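Local atomic coordinates of penicillin-binding protein PbpB (Mycobacterium tuberculosis, PDB entry 6KGU), a protein that synthesises cross-linked peptidoglycan from lipid intermediates during cell wall biogenesis and binds beta-lactam antibiotics such as aztreonam. Residues I201-Y204 and V205-V209; A465-P468 and G469-M472; Q481-P484 and G485-C488. All coordinates share one frame; numbering follows the deposited sequence.

Contact 1: I201-Y204 and V205-V209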
loop_
_atom_site.group_PDB
_atom_site.type_symbol
_atom_site.label_atom_id
_atom_site.label_comp_id
_atom_site.label_asym_id
_atom_site.label_seq_id
_atom_site.Cartn_x
_atom_site.Cartn_y
_atom_site.Cartn_z
ATOM N N ILE A 201 -2.644 14.857 5.760
ATOM C CA ILE A 201 -1.812 13.870 5.085
ATOM C C ILE A 201 -2.461 13.445 3.771
ATOM O O ILE A 201 -1.812 13.433 2.716
ATOM C CB ILE A 201 -1.535 12.681 6.019
ATOM C CG1 ILE A 201 -0.775 13.185 7.257
ATOM C CG2 ILE A 201 -0.780 11.590 5.266
ATOM C CD1 ILE A 201 -0.568 12.153 8.380
ATOM N N GLN A 202 -3.767 13.152 3.803
ATOM C CA GLN A 202 -4.461 12.739 2.587
ATOM C C GLN A 202 -4.324 13.785 1.493
ATOM O O GLN A 202 -4.032 13.455 0.345
ATOM C CB GLN A 202 -5.943 12.467 2.878
ATOM C CG GLN A 202 -6.783 12.192 1.621
ATOM C CD GLN A 202 -6.604 10.777 1.113
ATOM O OE1 GLN A 202 -6.241 9.893 1.878
ATOM N NE2 GLN A 202 -6.876 10.549 -0.182
ATOM N N PHE A 203 -4.531 15.065 1.837
ATOM C CA PHE A 203 -4.481 16.112 0.824
ATOM C C PHE A 203 -3.105 16.179 0.176
ATOM O O PHE A 203 -2.986 16.289 -1.053
ATOM C CB PHE A 203 -4.855 17.473 1.436
ATOM C CG PHE A 203 -4.897 18.590 0.428
ATOM C CD1 PHE A 203 -5.848 18.591 -0.586
ATOM C CD2 PHE A 203 -3.993 19.633 0.490
ATOM C CE1 PHE A 203 -5.898 19.612 -1.520
ATOM C CE2 PHE A 203 -4.038 20.662 -0.441
ATOM C CZ PHE A 203 -4.989 20.653 -1.449
ATOM N N TYR A 204 -2.044 16.114 0.988
ATOM C CA TYR A 204 -0.694 16.183 0.427
ATOM C C TYR A 204 -0.403 14.952 -0.426
ATOM O O TYR A 204 0.110 15.058 -1.547
ATOM C CB TYR A 204 0.338 16.309 1.554
ATOM C CG TYR A 204 1.746 16.543 1.061
ATOM C CD1 TYR A 204 2.184 17.821 0.726
ATOM C CD2 TYR A 204 2.638 15.494 0.939
ATOM C CE1 TYR A 204 3.481 18.043 0.256
ATOM C CE2 TYR A 204 3.934 15.699 0.483
ATOM C CZ TYR A 204 4.346 16.976 0.138
ATOM O OH TYR A 204 5.635 17.160 -0.317
ATOM N N VAL A 205 -0.719 13.767 0.098
ATOM C CA VAL A 205 -0.451 12.539 -0.651
ATOM C C VAL A 205 -1.253 12.518 -1.950
ATOM O O VAL A 205 -0.725 12.177 -3.010
ATOM C CB VAL A 205 -0.742 11.313 0.230
ATOM C CG1 VAL A 205 -0.694 10.010 -0.606
ATOM C CG2 VAL A 205 0.278 11.264 1.393
ATOM N N GLN A 206 -2.526 12.929 -1.900
ATOM C CA GLN A 206 -3.369 12.872 -3.097
ATOM C C GLN A 206 -2.846 13.799 -4.187
ATOM O O GLN A 206 -2.822 13.432 -5.367
ATOM C CB GLN A 206 -4.823 13.214 -2.735
ATOM C CG GLN A 206 -5.832 12.974 -3.871
ATOM C CD GLN A 206 -7.284 12.989 -3.394
ATOM O OE1 GLN A 206 -7.578 12.707 -2.224
ATOM N NE2 GLN A 206 -8.199 13.349 -4.297
ATOM N N GLN A 207 -2.419 15.009 -3.807
ATOM C CA GLN A 207 -1.794 15.920 -4.759
ATOM C C GLN A 207 -0.497 15.350 -5.310
ATOM O O GLN A 207 -0.239 15.412 -6.517
ATOM C CB GLN A 207 -1.501 17.248 -4.086
ATOM C CG GLN A 207 -2.676 18.099 -3.775
ATOM C CD GLN A 207 -2.176 19.375 -3.151
ATOM O OE1 GLN A 207 -1.794 19.394 -1.967
ATOM N NE2 GLN A 207 -2.083 20.428 -3.958
ATOM N N GLN A 208 0.363 14.844 -4.431
ATOM C CA GLN A 208 1.620 14.275 -4.906
ATOM C C GLN A 208 1.371 13.099 -5.843
ATOM O O GLN A 208 2.119 12.909 -6.810
ATOM C CB GLN A 208 2.492 13.872 -3.714
ATOM C CG GLN A 208 3.114 15.099 -2.984
ATOM C CD GLN A 208 4.264 15.722 -3.779
ATOM O OE1 GLN A 208 4.979 15.027 -4.505
ATOM N NE2 GLN A 208 4.442 17.025 -3.643
ATOM N N VAL A 209 0.300 12.329 -5.610
ATOM C CA VAL A 209 0.013 11.216 -6.513
ATOM C C VAL A 209 -0.382 11.740 -7.892
ATOM O O VAL A 209 -0.007 11.161 -8.926
ATOM C CB VAL A 209 -1.071 10.309 -5.896
ATOM C CG1 VAL A 209 -1.828 9.545 -6.969
ATOM C CG2 VAL A 209 -0.420 9.340 -4.883
#
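Ile201 O accepts a nearly straight hydrogen bond from Val205 N at 2.9 Å, and the same i to i+4 pairing recurs at Gln202-Gln206, Phe203-Gln207 and Tyr204-Gln208, the regular spacing of an alpha helix seen here within helix 199-216. On its buried side Ile201 CG2 lies beside Val205 CG2 at 4.0 Å; these branched aliphatic groups suit a face packed on strands 220-227 and 233-238 and on helix 531-544. At the exposed pair, the amide of Gln207 stacks over the Phe203 ring, planes 29° apart, with CD 3.5 Å from Phe203 CZ. Gln208, set against helix 531-544, instead lays its aliphatic CG over one face of the Tyr204 ring, 4.0 Å from the centroid; a bend at the next bond (chi2 -74°) then runs the amide alongside the phenol, while Tyr204 also stacks with Trp540 of that helix. The buried amides of Gln202 and Gln206 add a bond between side chains. Gln202 NE2 donates to Gln206 OE1 at 3.1 Å, the acceptor lying in the amide plane of Gln202 although the two amides stand 77° apart. Gln202 NE2 also serves Met236 O, Gln206 OE1 accepts from Ala134 N as well, and Gln206 NE2 reaches Ser132 O. These bonds fix which way round the Gln206 amide lies. Glutamine suits both places because it offers donor and acceptor without charge, tying the helix to residues 132-134 and strand 233-238.

Contact 2: A465-P468 and G469-M472; sequences AGVP and GYQM
Val467 and Tyr470 close a type II beta turn, in which Tyr470 N donates to Val467 O at 3.0 Å and the chain reverses on its way to strand 473-483. The two corner residues fit their places. Pro468 has its phi locked near the -57° that the first corner demands, and Gly469 takes a positive phi of 93°, where a CB would be jammed against the preceding carbonyl oxygen, Pro468 O.

Behind the turn, Met472 reaches back across the valine. Its CB starts 4.4 Å from Gly466 CA. CG comes next, 3.8 Å from Val467 N and also touching Val467 CG2. Rotation about the CB-CG bond (chi2 -53°) folds the chain back, and beyond SD the extended last torsion delivers CE to Val467 CB and CG2, each 4.0 Å away, so that CG and CE make the contact. A flexible thioether can follow the curve of a branched neighbour in this way. The other valine methyl, CG1, lies 3.8 Å from Tyr470 CD2, the two side chains pointing the same way.

These apolar groups meet helix 531-544, through His535 beside Val467 and Met542 beside Tyr470 and Met472, while Tyr470 OH bonds to Val547 O. Gly466 O accepts from His535 ND1, a further tie to the same helix. Gln471 centres an inverse gamma turn, whose bond from Met472 N to Tyr470 O is weak. Inside the reversal a single water joins the two arms, accepting from Val467 N at 3.0 Å and donating to Tyr470 O.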
loop_
_atom_site.group_PDB
_atom_site.type_symbol
_atom_site.label_atom_id
_atom_site.label_comp_id
_atom_site.label_asym_id
_atom_site.label_seq_id
_atom_site.Cartn_x
_atom_site.Cartn_y
_atom_site.Cartn_z
ATOM N N ALA A 465 15.166 7.465 -2.927
ATOM C CA ALA A 465 14.188 7.352 -1.844
ATOM C C ALA A 465 14.754 7.748 -0.483
ATOM O O ALA A 465 13.975 8.046 0.427
ATOM C CB ALA A 465 13.637 5.928 -1.751
ATOM N N GLY A 466 16.077 7.754 -0.311
ATOM C CA GLY A 466 16.636 8.102 0.984
ATOM C C GLY A 466 16.400 9.567 1.306
ATOM O O GLY A 466 16.306 10.411 0.416
ATOM N N VAL A 467 16.231 9.856 2.592
ATOM C CA VAL A 467 16.113 11.235 3.076
ATOM C C VAL A 467 17.262 11.455 4.063
ATOM O O VAL A 467 17.271 10.852 5.148
ATOM C CB VAL A 467 14.734 11.504 3.716
ATOM C CG1 VAL A 467 14.585 12.977 4.149
ATOM C CG2 VAL A 467 13.584 11.143 2.742
ATOM N N PRO A 468 18.258 12.270 3.727
ATOM C CA PRO A 468 19.423 12.414 4.616
ATOM C C PRO A 468 19.030 12.861 6.017
ATOM O O PRO A 468 18.152 13.706 6.204
ATOM C CB PRO A 468 20.282 13.464 3.907
ATOM C CG PRO A 468 19.943 13.278 2.447
ATOM C CD PRO A 468 18.462 12.949 2.434
ATOM N N GLY A 469 19.665 12.245 7.007
ATOM C CA GLY A 469 19.315 12.462 8.392
ATOM C C GLY A 469 18.321 11.475 8.962
ATOM O O GLY A 469 18.062 11.517 10.167
ATOM N N TYR A 470 17.760 10.587 8.143
ATOM C CA TYR A 470 16.762 9.629 8.594
ATOM C C TYR A 470 17.115 8.238 8.088
ATOM O O TYR A 470 17.638 8.078 6.982
ATOM C CB TYR A 470 15.350 10.016 8.100
ATOM C CG TYR A 470 14.833 11.314 8.688
ATOM C CD1 TYR A 470 14.326 11.358 9.980
ATOM C CD2 TYR A 470 14.840 12.492 7.947
ATOM C CE1 TYR A 470 13.850 12.541 10.523
ATOM C CE2 TYR A 470 14.357 13.675 8.481
ATOM C CZ TYR A 470 13.873 13.693 9.770
ATOM O OH TYR A 470 13.394 14.863 10.310
ATOM N N GLN A 471 16.811 7.229 8.905
ATOM C CA GLN A 471 16.991 5.824 8.526
ATOM C C GLN A 471 15.800 5.336 7.685
ATOM O O GLN A 471 15.023 4.470 8.086
ATOM C CB GLN A 471 17.167 4.956 9.769
ATOM C CG GLN A 471 18.423 5.233 10.595
ATOM C CD GLN A 471 18.717 4.133 11.617
ATOM O OE1 GLN A 471 18.305 2.981 11.455
ATOM N NE2 GLN A 471 19.452 4.486 12.665
ATOM N N MET A 472 15.661 5.903 6.490
ATOM C CA MET A 472 14.634 5.396 5.589
ATOM C C MET A 472 15.001 3.984 5.143
ATOM O O MET A 472 16.179 3.620 5.054
ATOM C CB MET A 472 14.461 6.303 4.373
ATOM C CG MET A 472 13.907 7.720 4.699
ATOM S SD MET A 472 12.385 7.697 5.671
ATOM C CE MET A 472 12.239 9.447 6.047
HETATM O O HOH W 1 17.247 7.870 4.533
#

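Contact 3: Q481-P484 and G485-C488; sequences QINP and GCGC
Asn483 meets the returning chain with both its backbone and its side chain: all four hydrogen bonds between the two arms involve it, three as acceptor and one as donor. Its OD1 accepts from Gly485 N at 2.9 Å, forming an Asx turn; the donor stands 46° above the carbonyl plane, so the bond misses the lone pairs. With CG anti to the backbone N (chi1 -175°), OD1 comes within bonding distance of an N-H two residues on, a reach that suits asparagine's short amide. Pro484, which has no N-H, supplies the bend without leaving a donor to satisfy. Asn483 O holds two weak bonds, from Cys486 N at 3.3 Å and from Gly487 N at 3.0 Å, the latter badly bent. Asn483 N donates to Cys488 O, in a contact modelled as very short and therefore of doubtful length. Since Gly487 and Cys488 both face Asn483, the geometry fits a G1 beta bulge, whose positive phi at Gly487 favours glycine. A disulfide, 2.0 Å between Cys486 SG and Cys488 SG, bridges the residues flanking Gly487 and so limits the freedom of that short loop; Cys486 SG also rests 3.5 Å from Asn483 CB. The largely exposed tip connects strand 473-483 to edge strand 488-490, with Ile482 against Tyr489, Asn483 and Pro484 against Phe490, and the backbone of Gln481 bonded to Phe490 and, on strand 493-502, to Val493.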
loop_
_atom_site.group_PDB
_atom_site.type_symbol
_atom_site.label_atom_id
_atom_site.label_comp_id
_atom_site.label_asym_id
_atom_site.label_seq_id
_atom_site.Cartn_x
_atom_site.Cartn_y
_atom_site.Cartn_z
ATOM N N GLN A 481 4.456 -6.502 -17.185
ATOM C CA GLN A 481 3.012 -6.713 -17.235
ATOM C C GLN A 481 2.641 -7.737 -18.305
ATOM O O GLN A 481 3.355 -7.919 -19.295
ATOM C CB GLN A 481 2.267 -5.400 -17.509
ATOM C CG GLN A 481 2.060 -4.528 -16.264
ATOM C CD GLN A 481 1.213 -3.289 -16.529
ATOM O OE1 GLN A 481 1.567 -2.170 -16.148
ATOM N NE2 GLN A 481 0.094 -3.488 -17.170
ATOM N N ILE A 482 1.497 -8.382 -18.103
ATOM C CA ILE A 482 0.961 -9.356 -19.052
ATOM C C ILE A 482 0.297 -8.628 -20.214
ATOM O O ILE A 482 -0.471 -7.683 -20.008
ATOM C CB ILE A 482 -0.044 -10.287 -18.360
ATOM C CG1 ILE A 482 0.674 -11.241 -17.409
ATOM C CG2 ILE A 482 -0.865 -11.056 -19.405
ATOM C CD1 ILE A 482 1.550 -12.253 -18.134
ATOM N N ASN A 483 0.582 -9.071 -21.436
ATOM C CA ASN A 483 -0.108 -8.552 -22.612
ATOM C C ASN A 483 -1.439 -9.275 -22.776
ATOM O O ASN A 483 -1.449 -10.501 -22.939
ATOM C CB ASN A 483 0.753 -8.727 -23.856
ATOM C CG ASN A 483 0.132 -8.105 -25.097
ATOM O OD1 ASN A 483 -1.056 -7.789 -25.122
ATOM N ND2 ASN A 483 0.941 -7.924 -26.133
ATOM N N PRO A 484 -2.573 -8.568 -22.740
ATOM C CA PRO A 484 -3.870 -9.262 -22.856
ATOM C C PRO A 484 -4.092 -9.914 -24.214
ATOM O O PRO A 484 -4.816 -10.915 -24.293
ATOM C CB PRO A 484 -4.888 -8.142 -22.588
ATOM C CG PRO A 484 -4.152 -6.867 -22.957
ATOM C CD PRO A 484 -2.728 -7.118 -22.530
ATOM N N GLY A 485 -3.469 -9.395 -25.279
ATOM C CA GLY A 485 -3.628 -9.953 -26.612
ATOM C C GLY A 485 -2.973 -11.307 -26.834
ATOM O O GLY A 485 -3.336 -12.005 -27.788
ATOM N N CYS A 486 -2.005 -11.694 -25.992
ATOM C CA CYS A 486 -1.313 -12.971 -26.165
ATOM C C CYS A 486 -1.335 -13.861 -24.932
ATOM O O CYS A 486 -0.889 -15.011 -25.024
ATOM C CB CYS A 486 0.158 -12.753 -26.564
ATOM S SG CYS A 486 1.121 -11.853 -25.307
ATOM N N GLY A 487 -1.832 -13.381 -23.791
ATOM C CA GLY A 487 -1.641 -14.102 -22.546
ATOM C C GLY A 487 -0.189 -14.206 -22.133
ATOM O O GLY A 487 0.169 -15.085 -21.345
ATOM N N CYS A 488 0.660 -13.321 -22.645
ATOM C CA CYS A 488 2.094 -13.421 -22.452
ATOM C C CYS A 488 2.645 -12.052 -22.057
ATOM O O CYS A 488 1.992 -11.021 -22.240
ATOM C CB CYS A 488 2.764 -13.966 -23.720
ATOM S SG CYS A 488 2.923 -12.812 -25.092
#

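Contacts 1 and 2 are partly buried, whereas contact 3 is a surface hairpin; all three are local but serve different elements. Contact 1 is a stretch of helix 199-216, and its helix packs, like the turn of contact 2, against helix 531-544, although their nearest atoms stay about 10 Å apart. Contacts 2 and 3 lie at the two ends of strand 473-483, their centres 38 Å apart. Chemistry follows place: the buried helix face uses paired amides and aliphatic groups, the loop of contact 2 uses valine, methionine and tyrosine with one water, and the exposed tip of contact 3 relies on an asparagine and a disulfide.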